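PDB 3X17: endoglucanase from Uncultured bacterium, which hydrolyses internal beta-1,4-glucosidic bonds of cellulose as a family 9 glycoside hydrolase, with an Ig-like domain preceding its (alpha/alpha)6-barrel catalytic domain. Local coordinates for residues Leu210-Ser215 against Val219-Asp224; Glu225-Leu230 against Pro291-Phe296; Glu231-Met236 against Ala280-Ala285. One frame throughout, in Å; residues are numbered along the deposited sequence.

Contact 1: Leu210-Ser215 against Val219-Asp224. With CA (calcium ion), chain D.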
loop_
_atom_site.group_PDB
_atom_site.type_symbol
_atom_site.label_atom_id
_atom_site.label_comp_id
_atom_site.label_asym_id
_atom_site.label_seq_id
_atom_site.Cartn_x
_atom_site.Cartn_y
_atom_site.Cartn_z
ATOM N N LEU A 210 5.925 0.044 -17.668
ATOM C CA LEU A 210 6.196 -0.984 -16.673
ATOM C C LEU A 210 6.808 -2.242 -17.275
ATOM O O LEU A 210 6.967 -3.258 -16.588
ATOM C CB LEU A 210 4.913 -1.328 -15.891
ATOM C CG LEU A 210 4.405 -0.160 -15.046
ATOM C CD1 LEU A 210 3.046 -0.462 -14.349
ATOM C CD2 LEU A 210 5.483 0.263 -14.044
ATOM N N HIS A 211 7.163 -2.161 -18.558
ATOM C CA HIS A 211 7.750 -3.294 -19.264
ATOM C C HIS A 211 6.949 -4.561 -19.028
ATOM O O HIS A 211 7.449 -5.542 -18.468
ATOM C CB HIS A 211 9.200 -3.460 -18.846
ATOM C CG HIS A 211 10.029 -2.245 -19.127
ATOM N ND1 HIS A 211 10.761 -1.602 -18.152
ATOM C CD2 HIS A 211 10.107 -1.462 -20.231
ATOM C CE1 HIS A 211 11.344 -0.536 -18.673
ATOM N NE2 HIS A 211 10.964 -0.428 -19.932
ATOM N N LEU A 212 5.711 -4.532 -19.493
ATOM C CA LEU A 212 4.762 -5.621 -19.290
ATOM C C LEU A 212 4.489 -6.352 -20.618
ATOM O O LEU A 212 4.773 -5.819 -21.693
ATOM C CB LEU A 212 3.445 -5.044 -18.759
ATOM C CG LEU A 212 3.447 -4.346 -17.398
ATOM C CD1 LEU A 212 2.044 -3.873 -17.049
ATOM C CD2 LEU A 212 3.965 -5.272 -16.325
ATOM N N PRO A 213 3.796 -7.495 -20.557
ATOM C CA PRO A 213 3.276 -8.087 -21.794
ATOM C C PRO A 213 2.318 -7.130 -22.507
ATOM O O PRO A 213 2.180 -7.192 -23.738
ATOM C CB PRO A 213 2.501 -9.326 -21.302
ATOM C CG PRO A 213 3.102 -9.637 -19.960
ATOM C CD PRO A 213 3.414 -8.277 -19.371
ATOM N N GLU A 214 1.655 -6.257 -21.744
ATOM C CA GLU A 214 0.706 -5.315 -22.330
ATOM C C GLU A 214 1.327 -3.966 -22.729
ATOM O O GLU A 214 0.626 -3.072 -23.198
ATOM C CB GLU A 214 -0.524 -5.135 -21.412
ATOM C CG GLU A 214 -1.219 -6.482 -20.995
ATOM C CD GLU A 214 -0.683 -7.132 -19.683
ATOM O OE1 GLU A 214 0.397 -6.775 -19.178
ATOM O OE2 GLU A 214 -1.359 -8.030 -19.153
ATOM N N SER A 215 2.626 -3.804 -22.506
ATOM C CA SER A 215 3.314 -2.574 -22.857
ATOM C C SER A 215 3.185 -2.327 -24.362
ATOM O O SER A 215 3.553 -3.181 -25.156
ATOM C CB SER A 215 4.796 -2.680 -22.500
ATOM O OG SER A 215 5.006 -2.618 -21.095
ATOM N N VAL A 219 -2.506 1.682 -23.820
ATOM C CA VAL A 219 -3.149 1.902 -22.517
ATOM C C VAL A 219 -2.051 2.025 -21.425
ATOM O O VAL A 219 -1.115 1.226 -21.379
ATOM C CB VAL A 219 -4.124 0.733 -22.196
ATOM C CG1 VAL A 219 -4.837 0.932 -20.863
ATOM C CG2 VAL A 219 -5.155 0.514 -23.355
ATOM N N PRO A 220 -2.175 3.010 -20.522
ATOM C CA PRO A 220 -1.175 3.082 -19.455
ATOM C C PRO A 220 -1.011 1.739 -18.764
ATOM O O PRO A 220 -2.009 1.093 -18.453
ATOM C CB PRO A 220 -1.778 4.109 -18.492
ATOM C CG PRO A 220 -2.603 5.004 -19.429
ATOM C CD PRO A 220 -3.260 3.979 -20.319
ATOM N N ASP A 221 0.231 1.307 -18.577
ATOM C CA ASP A 221 0.536 -0.024 -18.076
ATOM C C ASP A 221 -0.089 -0.254 -16.704
ATOM O O ASP A 221 -0.476 -1.364 -16.388
ATOM C CB ASP A 221 2.057 -0.230 -17.992
ATOM C CG ASP A 221 2.667 -0.538 -19.338
ATOM O OD1 ASP A 221 1.915 -0.519 -20.327
ATOM O OD2 ASP A 221 3.892 -0.744 -19.417
ATOM N N ILE A 222 -0.125 0.777 -15.866
ATOM C CA ILE A 222 -0.724 0.637 -14.530
ATOM C C ILE A 222 -2.172 0.177 -14.681
ATOM O O ILE A 222 -2.637 -0.656 -13.912
ATOM C CB ILE A 222 -0.675 1.955 -13.691
ATOM C CG1 ILE A 222 -1.146 1.702 -12.231
ATOM C CG2 ILE A 222 -1.577 3.001 -14.306
ATOM C CD1 ILE A 222 -0.279 0.721 -11.453
ATOM N N LEU A 223 -2.839 0.606 -15.756
ATOM C CA LEU A 223 -4.218 0.167 -16.034
ATOM C C LEU A 223 -4.295 -1.255 -16.589
ATOM O O LEU A 223 -5.166 -2.017 -16.209
ATOM C CB LEU A 223 -4.947 1.141 -16.975
ATOM C CG LEU A 223 -5.089 2.573 -16.435
ATOM C CD1 LEU A 223 -5.947 3.414 -17.358
ATOM C CD2 LEU A 223 -5.633 2.563 -15.014
ATOM N N ASP A 224 -3.324 -1.653 -17.395
ATOM C CA ASP A 224 -3.194 -3.062 -17.738
ATOM C C ASP A 224 -3.014 -3.914 -16.489
ATOM O O ASP A 224 -3.609 -4.981 -16.383
ATOM C CB ASP A 224 -2.048 -3.300 -18.708
ATOM C CG ASP A 224 -2.303 -2.665 -20.062
ATOM O OD1 ASP A 224 -3.423 -2.824 -20.614
ATOM O OD2 ASP A 224 -1.426 -1.902 -20.499
HETATM CA CA CA D . 0.030 -0.676 -22.043
HETATM O O HOH W 1 -3.665 -7.212 -18.136
#

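Contact 2: Glu225-Leu230 against Pro291-Phe296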
loop_
_atom_site.group_PDB
_atom_site.type_symbol
_atom_site.label_atom_id
_atom_site.label_comp_id
_atom_site.label_asym_id
_atom_site.label_seq_id
_atom_site.Cartn_x
_atom_site.Cartn_y
_atom_site.Cartn_z
ATOM N N GLU A 225 -2.201 -3.455 -15.538
ATOM C CA GLU A 225 -2.000 -4.276 -14.345
ATOM C C GLU A 225 -3.314 -4.392 -13.574
ATOM O O GLU A 225 -3.715 -5.490 -13.184
ATOM C CB GLU A 225 -0.915 -3.724 -13.428
ATOM C CG GLU A 225 -0.512 -4.745 -12.334
ATOM C CD GLU A 225 0.151 -5.989 -12.942
ATOM O OE1 GLU A 225 0.987 -5.814 -13.864
ATOM O OE2 GLU A 225 -0.218 -7.121 -12.557
ATOM N N VAL A 226 -3.918 -3.245 -13.273
ATOM C CA VAL A 226 -5.223 -3.209 -12.633
ATOM C C VAL A 226 -6.195 -4.157 -13.323
ATOM O O VAL A 226 -6.979 -4.829 -12.665
ATOM C CB VAL A 226 -5.823 -1.789 -12.639
ATOM C CG1 VAL A 226 -7.328 -1.845 -12.391
ATOM C CG2 VAL A 226 -5.113 -0.907 -11.587
ATOM N N ARG A 227 -6.164 -4.190 -14.651
ATOM C CA ARG A 227 -7.127 -4.984 -15.378
ATOM C C ARG A 227 -6.901 -6.478 -15.114
ATOM O O ARG A 227 -7.846 -7.217 -14.969
ATOM C CB ARG A 227 -7.041 -4.696 -16.886
ATOM C CG ARG A 227 -8.247 -5.223 -17.621
ATOM C CD ARG A 227 -7.945 -5.774 -18.996
ATOM N NE ARG A 227 -8.040 -4.745 -20.023
ATOM C CZ ARG A 227 -8.797 -4.817 -21.118
ATOM N NH1 ARG A 227 -9.568 -5.882 -21.380
ATOM N NH2 ARG A 227 -8.772 -3.797 -21.960
ATOM N N TRP A 228 -5.639 -6.901 -15.027
ATOM C CA TRP A 228 -5.316 -8.242 -14.577
ATOM C C TRP A 228 -6.056 -8.569 -13.280
ATOM O O TRP A 228 -6.671 -9.623 -13.166
ATOM C CB TRP A 228 -3.804 -8.401 -14.367
ATOM C CG TRP A 228 -3.354 -9.849 -14.183
ATOM C CD1 TRP A 228 -3.176 -10.518 -12.999
ATOM C CD2 TRP A 228 -3.047 -10.795 -15.226
ATOM N NE1 TRP A 228 -2.811 -11.821 -13.239
ATOM C CE2 TRP A 228 -2.722 -12.019 -14.597
ATOM C CE3 TRP A 228 -3.026 -10.724 -16.628
ATOM C CZ2 TRP A 228 -2.346 -13.155 -15.320
ATOM C CZ3 TRP A 228 -2.682 -11.878 -17.357
ATOM C CH2 TRP A 228 -2.358 -13.073 -16.701
ATOM N N GLY A 229 -6.003 -7.672 -12.301
ATOM C CA GLY A 229 -6.627 -7.972 -11.012
ATOM C C GLY A 229 -8.131 -8.029 -11.149
ATOM O O GLY A 229 -8.782 -8.908 -10.596
ATOM N N LEU A 230 -8.691 -7.094 -11.912
ATOM C CA LEU A 230 -10.141 -6.975 -12.020
ATOM C C LEU A 230 -10.752 -8.132 -12.810
ATOM O O LEU A 230 -11.891 -8.556 -12.532
ATOM C CB LEU A 230 -10.509 -5.661 -12.691
ATOM C CG LEU A 230 -10.097 -4.407 -11.901
ATOM C CD1 LEU A 230 -10.590 -3.214 -12.680
ATOM C CD2 LEU A 230 -10.767 -4.472 -10.523
ATOM N N PRO A 291 -11.939 6.097 -21.647
ATOM C CA PRO A 291 -11.225 6.610 -22.839
ATOM C C PRO A 291 -10.314 5.582 -23.522
ATOM O O PRO A 291 -9.828 5.843 -24.609
ATOM C CB PRO A 291 -10.366 7.763 -22.287
ATOM C CG PRO A 291 -10.904 8.031 -20.878
ATOM C CD PRO A 291 -11.449 6.713 -20.402
ATOM N N PHE A 292 -10.024 4.458 -22.867
ATOM C CA PHE A 292 -9.050 3.525 -23.393
ATOM C C PHE A 292 -9.679 2.276 -23.973
ATOM O O PHE A 292 -9.211 1.771 -24.976
ATOM C CB PHE A 292 -8.008 3.150 -22.338
ATOM C CG PHE A 292 -7.317 4.325 -21.749
ATOM C CD1 PHE A 292 -6.392 5.054 -22.505
ATOM C CD2 PHE A 292 -7.631 4.757 -20.456
ATOM C CE1 PHE A 292 -5.737 6.139 -21.957
ATOM C CE2 PHE A 292 -7.022 5.885 -19.914
ATOM C CZ PHE A 292 -6.060 6.574 -20.659
ATOM N N ASP A 293 -10.679 1.732 -23.283
ATOM C CA ASP A 293 -11.261 0.455 -23.660
ATOM C C ASP A 293 -12.719 0.445 -23.254
ATOM O O ASP A 293 -13.044 0.066 -22.136
ATOM C CB ASP A 293 -10.528 -0.700 -22.978
ATOM C CG ASP A 293 -10.836 -2.039 -23.628
ATOM O OD1 ASP A 293 -11.998 -2.254 -24.020
ATOM O OD2 ASP A 293 -9.897 -2.826 -23.856
ATOM N N ALA A 294 -13.580 0.909 -24.157
ATOM C CA ALA A 294 -14.999 1.114 -23.865
ATOM C C ALA A 294 -15.751 -0.203 -23.603
ATOM O O ALA A 294 -16.651 -0.244 -22.768
ATOM C CB ALA A 294 -15.678 1.926 -25.002
ATOM N N ALA A 295 -15.336 -1.276 -24.268
ATOM C CA ALA A 295 -15.911 -2.605 -24.041
ATOM C C ALA A 295 -15.558 -3.144 -22.623
ATOM O O ALA A 295 -16.377 -3.752 -21.949
ATOM C CB ALA A 295 -15.406 -3.575 -25.100
ATOM N N PHE A 296 -14.323 -2.949 -22.198
ATOM C CA PHE A 296 -13.940 -3.366 -20.858
ATOM C C PHE A 296 -14.630 -2.512 -19.811
ATOM O O PHE A 296 -15.119 -3.022 -18.813
ATOM C CB PHE A 296 -12.419 -3.306 -20.685
ATOM C CG PHE A 296 -11.963 -3.673 -19.318
ATOM C CD1 PHE A 296 -11.907 -5.005 -18.938
ATOM C CD2 PHE A 296 -11.767 -2.687 -18.351
ATOM C CE1 PHE A 296 -11.521 -5.366 -17.638
ATOM C CE2 PHE A 296 -11.370 -3.030 -17.052
ATOM C CZ PHE A 296 -11.274 -4.382 -16.692
#

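Contact 3: Glu231-Met236 against Ala280-Ala285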
loop_
_atom_site.group_PDB
_atom_site.type_symbol
_atom_site.label_atom_id
_atom_site.label_comp_id
_atom_site.label_asym_id
_atom_site.label_seq_id
_atom_site.Cartn_x
_atom_site.Cartn_y
_atom_site.Cartn_z
ATOM N N GLU A 231 -10.014 -8.606 -13.819
ATOM C CA GLU A 231 -10.460 -9.758 -14.617
ATOM C C GLU A 231 -10.541 -11.051 -13.805
ATOM O O GLU A 231 -11.456 -11.868 -13.993
ATOM C CB GLU A 231 -9.592 -9.912 -15.863
ATOM C CG GLU A 231 -9.958 -8.842 -16.883
ATOM C CD GLU A 231 -9.255 -8.968 -18.231
ATOM O OE1 GLU A 231 -8.086 -9.417 -18.261
ATOM O OE2 GLU A 231 -9.840 -8.504 -19.250
ATOM N N TRP A 232 -9.668 -11.159 -12.816
ATOM C CA TRP A 232 -9.788 -12.216 -11.824
ATOM C C TRP A 232 -10.997 -12.084 -10.925
ATOM O O TRP A 232 -11.701 -13.058 -10.695
ATOM C CB TRP A 232 -8.526 -12.328 -10.986
ATOM C CG TRP A 232 -8.642 -13.457 -10.057
ATOM C CD1 TRP A 232 -8.717 -14.783 -10.386
ATOM C CD2 TRP A 232 -8.840 -13.384 -8.639
ATOM N NE1 TRP A 232 -8.873 -15.540 -9.254
ATOM C CE2 TRP A 232 -9.006 -14.708 -8.176
ATOM C CE3 TRP A 232 -8.810 -12.344 -7.709
ATOM C CZ2 TRP A 232 -9.177 -15.009 -6.837
ATOM C CZ3 TRP A 232 -8.991 -12.649 -6.365
ATOM C CH2 TRP A 232 -9.190 -13.969 -5.950
ATOM N N LEU A 233 -11.274 -10.869 -10.445
ATOM C CA LEU A 233 -12.562 -10.577 -9.811
ATOM C C LEU A 233 -13.799 -11.034 -10.609
ATOM O O LEU A 233 -14.749 -11.566 -10.018
ATOM C CB LEU A 233 -12.688 -9.082 -9.442
ATOM C CG LEU A 233 -11.699 -8.496 -8.422
ATOM C CD1 LEU A 233 -12.161 -7.095 -7.939
ATOM C CD2 LEU A 233 -11.456 -9.457 -7.199
ATOM N N PHE A 234 -13.837 -10.763 -11.922
ATOM C CA PHE A 234 -14.922 -11.279 -12.754
ATOM C C PHE A 234 -15.088 -12.802 -12.561
ATOM O O PHE A 234 -16.209 -13.291 -12.412
ATOM C CB PHE A 234 -14.709 -10.976 -14.255
ATOM C CG PHE A 234 -14.767 -9.509 -14.606
ATOM C CD1 PHE A 234 -15.696 -8.655 -14.001
ATOM C CD2 PHE A 234 -13.948 -9.002 -15.614
ATOM C CE1 PHE A 234 -15.724 -7.293 -14.325
ATOM C CE2 PHE A 234 -14.048 -7.664 -16.021
ATOM C CZ PHE A 234 -14.920 -6.804 -15.361
ATOM N N ARG A 235 -13.978 -13.540 -12.569
ATOM C CA ARG A 235 -14.053 -15.017 -12.493
ATOM C C ARG A 235 -14.519 -15.439 -11.101
ATOM O O ARG A 235 -14.958 -16.576 -10.909
ATOM C CB ARG A 235 -12.703 -15.654 -12.844
ATOM C CG ARG A 235 -12.119 -15.226 -14.224
ATOM C CD ARG A 235 -10.672 -15.721 -14.438
ATOM N NE ARG A 235 -10.095 -15.128 -15.645
ATOM C CZ ARG A 235 -9.131 -14.187 -15.686
ATOM N NH1 ARG A 235 -8.390 -13.865 -14.616
ATOM N NH2 ARG A 235 -8.826 -13.640 -16.852
ATOM N N MET A 236 -14.367 -14.545 -10.121
ATOM C CA MET A 236 -14.811 -14.802 -8.743
ATOM C C MET A 236 -16.273 -14.386 -8.503
ATOM O O MET A 236 -16.765 -14.392 -7.363
ATOM C CB MET A 236 -13.902 -14.089 -7.746
ATOM C CG MET A 236 -12.492 -14.685 -7.617
ATOM S SD MET A 236 -12.508 -16.412 -7.015
ATOM C CE MET A 236 -12.507 -16.176 -5.207
ATOM N N ALA A 280 -17.428 -1.730 -6.066
ATOM C CA ALA A 280 -16.833 -0.395 -6.010
ATOM C C ALA A 280 -15.652 -0.305 -6.992
ATOM O O ALA A 280 -15.559 0.623 -7.803
ATOM C CB ALA A 280 -16.393 -0.049 -4.566
ATOM N N ALA A 281 -14.797 -1.310 -6.977
ATOM C CA ALA A 281 -13.588 -1.253 -7.799
ATOM C C ALA A 281 -13.942 -1.293 -9.269
ATOM O O ALA A 281 -13.405 -0.508 -10.059
ATOM C CB ALA A 281 -12.631 -2.376 -7.440
ATOM N N TRP A 282 -14.883 -2.163 -9.623
ATOM C CA TRP A 282 -15.380 -2.253 -10.992
ATOM C C TRP A 282 -16.031 -0.939 -11.451
ATOM O O TRP A 282 -15.928 -0.580 -12.620
ATOM C CB TRP A 282 -16.432 -3.347 -11.128
ATOM C CG TRP A 282 -15.899 -4.729 -11.124
ATOM C CD1 TRP A 282 -14.699 -5.161 -11.639
ATOM C CD2 TRP A 282 -16.550 -5.889 -10.591
ATOM N NE1 TRP A 282 -14.548 -6.510 -11.405
ATOM C CE2 TRP A 282 -15.691 -6.992 -10.817
ATOM C CE3 TRP A 282 -17.753 -6.096 -9.905
ATOM C CZ2 TRP A 282 -16.011 -8.285 -10.399
ATOM C CZ3 TRP A 282 -18.062 -7.393 -9.468
ATOM C CH2 TRP A 282 -17.213 -8.464 -9.739
ATOM N N ALA A 283 -16.861 -0.343 -10.606
ATOM C CA ALA A 283 -17.497 0.937 -10.981
ATOM C C ALA A 283 -16.455 2.045 -11.164
ATOM O O ALA A 283 -16.576 2.876 -12.061
ATOM C CB ALA A 283 -18.536 1.353 -9.966
ATOM N N MET A 284 -15.450 2.091 -10.290
ATOM C CA MET A 284 -14.283 2.929 -10.558
ATOM C C MET A 284 -13.641 2.676 -11.925
ATOM O O MET A 284 -13.221 3.602 -12.586
ATOM C CB MET A 284 -13.239 2.796 -9.452
ATOM C CG MET A 284 -13.634 3.511 -8.187
ATOM S SD MET A 284 -12.528 3.076 -6.836
ATOM C CE MET A 284 -11.152 4.171 -7.212
ATOM N N ALA A 285 -13.443 1.413 -12.284
ATOM C CA ALA A 285 -12.738 1.091 -13.526
ATOM C C ALA A 285 -13.598 1.509 -14.705
ATOM O O ALA A 285 -13.077 1.878 -15.769
ATOM C CB ALA A 285 -12.433 -0.408 -13.605
#

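Contact 1: Leu210-Ser215 against Val219-Asp224
With CG beside its own backbone N and anti to the carbonyl carbon (chi1 -79°), Asp-221 extends its carboxylate from the first turn of its helix to Leu-210 and Ser-215; Ser-215 takes the same first torsion (chi1 -73°), which brings OG to meet it. The two carboxylate oxygens divide the work. Asp-221 OD2 accepts two bonds: Leu-210 N reaches its anti side at 2.8 Å and nearly straight (166°), while Ser-215 OG donates from the syn side at 2.8 Å, well tilted from the carboxylate plane. The same hydroxyl accepts from Leu-212 N at 2.6 Å, tying the loop's beta turn into this network. Asp-221 OD1 binds calcium together with Asp-224 OD2 at 2.5 Å, Val-219 O at 2.3 Å and Glu-214 O at 2.7 Å; Asp-207 and Asn-217 complete the site. Glu-214 bends at chi2, its CB lying 3.3 Å from Asp-224 CG, and its OE2 shares a water with Asp-224 O besides a salt bridge to Arg-131. Leu-210 CD1 and Leu-212 CD1 pack alongside Asp-221 CB. Three aspartates, Asp-207, Asp-221 and Asp-224, converge on the cation, which probably offsets their charge while pinning the loop to the start of the helix.

Contact 2: Glu225-Leu230 against Pro291-Phe296
Asp-293 OD1 accepts the bond from Phe-296 N at 3.0 Å and 161°, the N-cap bond of the helix that starts at Ala-294, while OD2 of the same carboxylate turns to Arg-227 across the contact. The donor comes to OD1 from above the carboxylate plane. Arg-227 NH2 forms a salt bridge with OD2, but the modelled separation is too short for its length to carry weight. NH2 is the guanidinium nitrogen that meets the carboxylate, and the two planes are strongly inclined, which rules out a coplanar, two-nitrogen pairing.

Arg-227 places CG anti to its backbone N (chi1 -165°), then bends at chi2 and chi3, and this folded course lays the chain over one face of the Phe-296 ring. Arg-227 CG lies 3.6 Å from the Phe-296 ring centroid in a CH-pi contact, nearest to the rim atoms CZ and CE1. Farther out, Arg-227 CZ is 4.3 Å from that centroid, an off-centre cation-pi contact with the guanidinium and ring planes 31° apart. Phe-296 CG in turn sits over the middle of the guanidinium. At the ring's edge, Leu-230 CD1 reaches Phe-296 CZ at 4.2 Å, one helical turn on from Arg-227, and Phe-289 meets the ring from elsewhere in the chain. Glu-231 offers Arg-227 NH1 a long, weak ion pair.

One carboxylate thus caps helix 294-312 and pairs with a cation that also covers a ring: charge and apolar packing come from the same arginine, joining helix 221-235 to the start of helix 294-312.

Contact 3: Glu231-Met236 against Ala280-Ala285
Phe-234 CE1 stands over one face of the Trp-282 indole, 3.2 Å from NE1 and 3.5 Å from CE2, off toward the rim. The Phe-234 ring and the five-membered ring of Trp-282 are tilted by only 20° with centroids 4.5 Å apart, yet they are slid so far that they barely overlap. Leu-233 meets the indole at its edge instead: its carbonyl carbon lies in the ring plane, 3.5 Å from Trp-282 CZ2, and its CB lies equally near that atom. The tryptophan is therefore touched on a face and on an edge by consecutive residues of one helical turn. Phe-234 keeps CG beside its backbone N (chi1 -66°), which brings the CD1-CE1 flank of the ring over the indole. Outside this shell, Ala-303 of helix 294-312 touches both aromatic side chains, Phe-296 and Lys-299 adjoin Phe-234, and Val-243 lies against Trp-282. Were Trp-282 replaced by an alanine, a gap would probably open between the helices, leaving Phe-234 without its ring partner and the Leu-233 backbone without its cover. With ring overlap slight and no polar bond between the two segments, cohesion here probably comes from close van der Waals fit of one ring flank and a leucine against the indole.

In the fold
All three contacts use helix 221-235 and follow it from start to end: contact 1 at its N-terminus, contact 2 in the middle, contact 3 at its C-terminal turns. Their centres lie about 11 Å apart from contact 1 to contact 2 and about 9 Å on to contact 3; contacts 1 and 3, about 18 Å apart, do not touch. In sequence, contact 1 closes before contact 2 opens, and contact 3 is nested within the loop that contact 2 closes, because both its segments fall between 225-230 and 291-296. Phe-292 packs on Pro-220, and Leu-230 on Ala-285, bridging neighbouring contacts. Helix 221-235, probably one of the (alpha/alpha)6-barrel helices, is thus fixed to a calcium loop and two further helices.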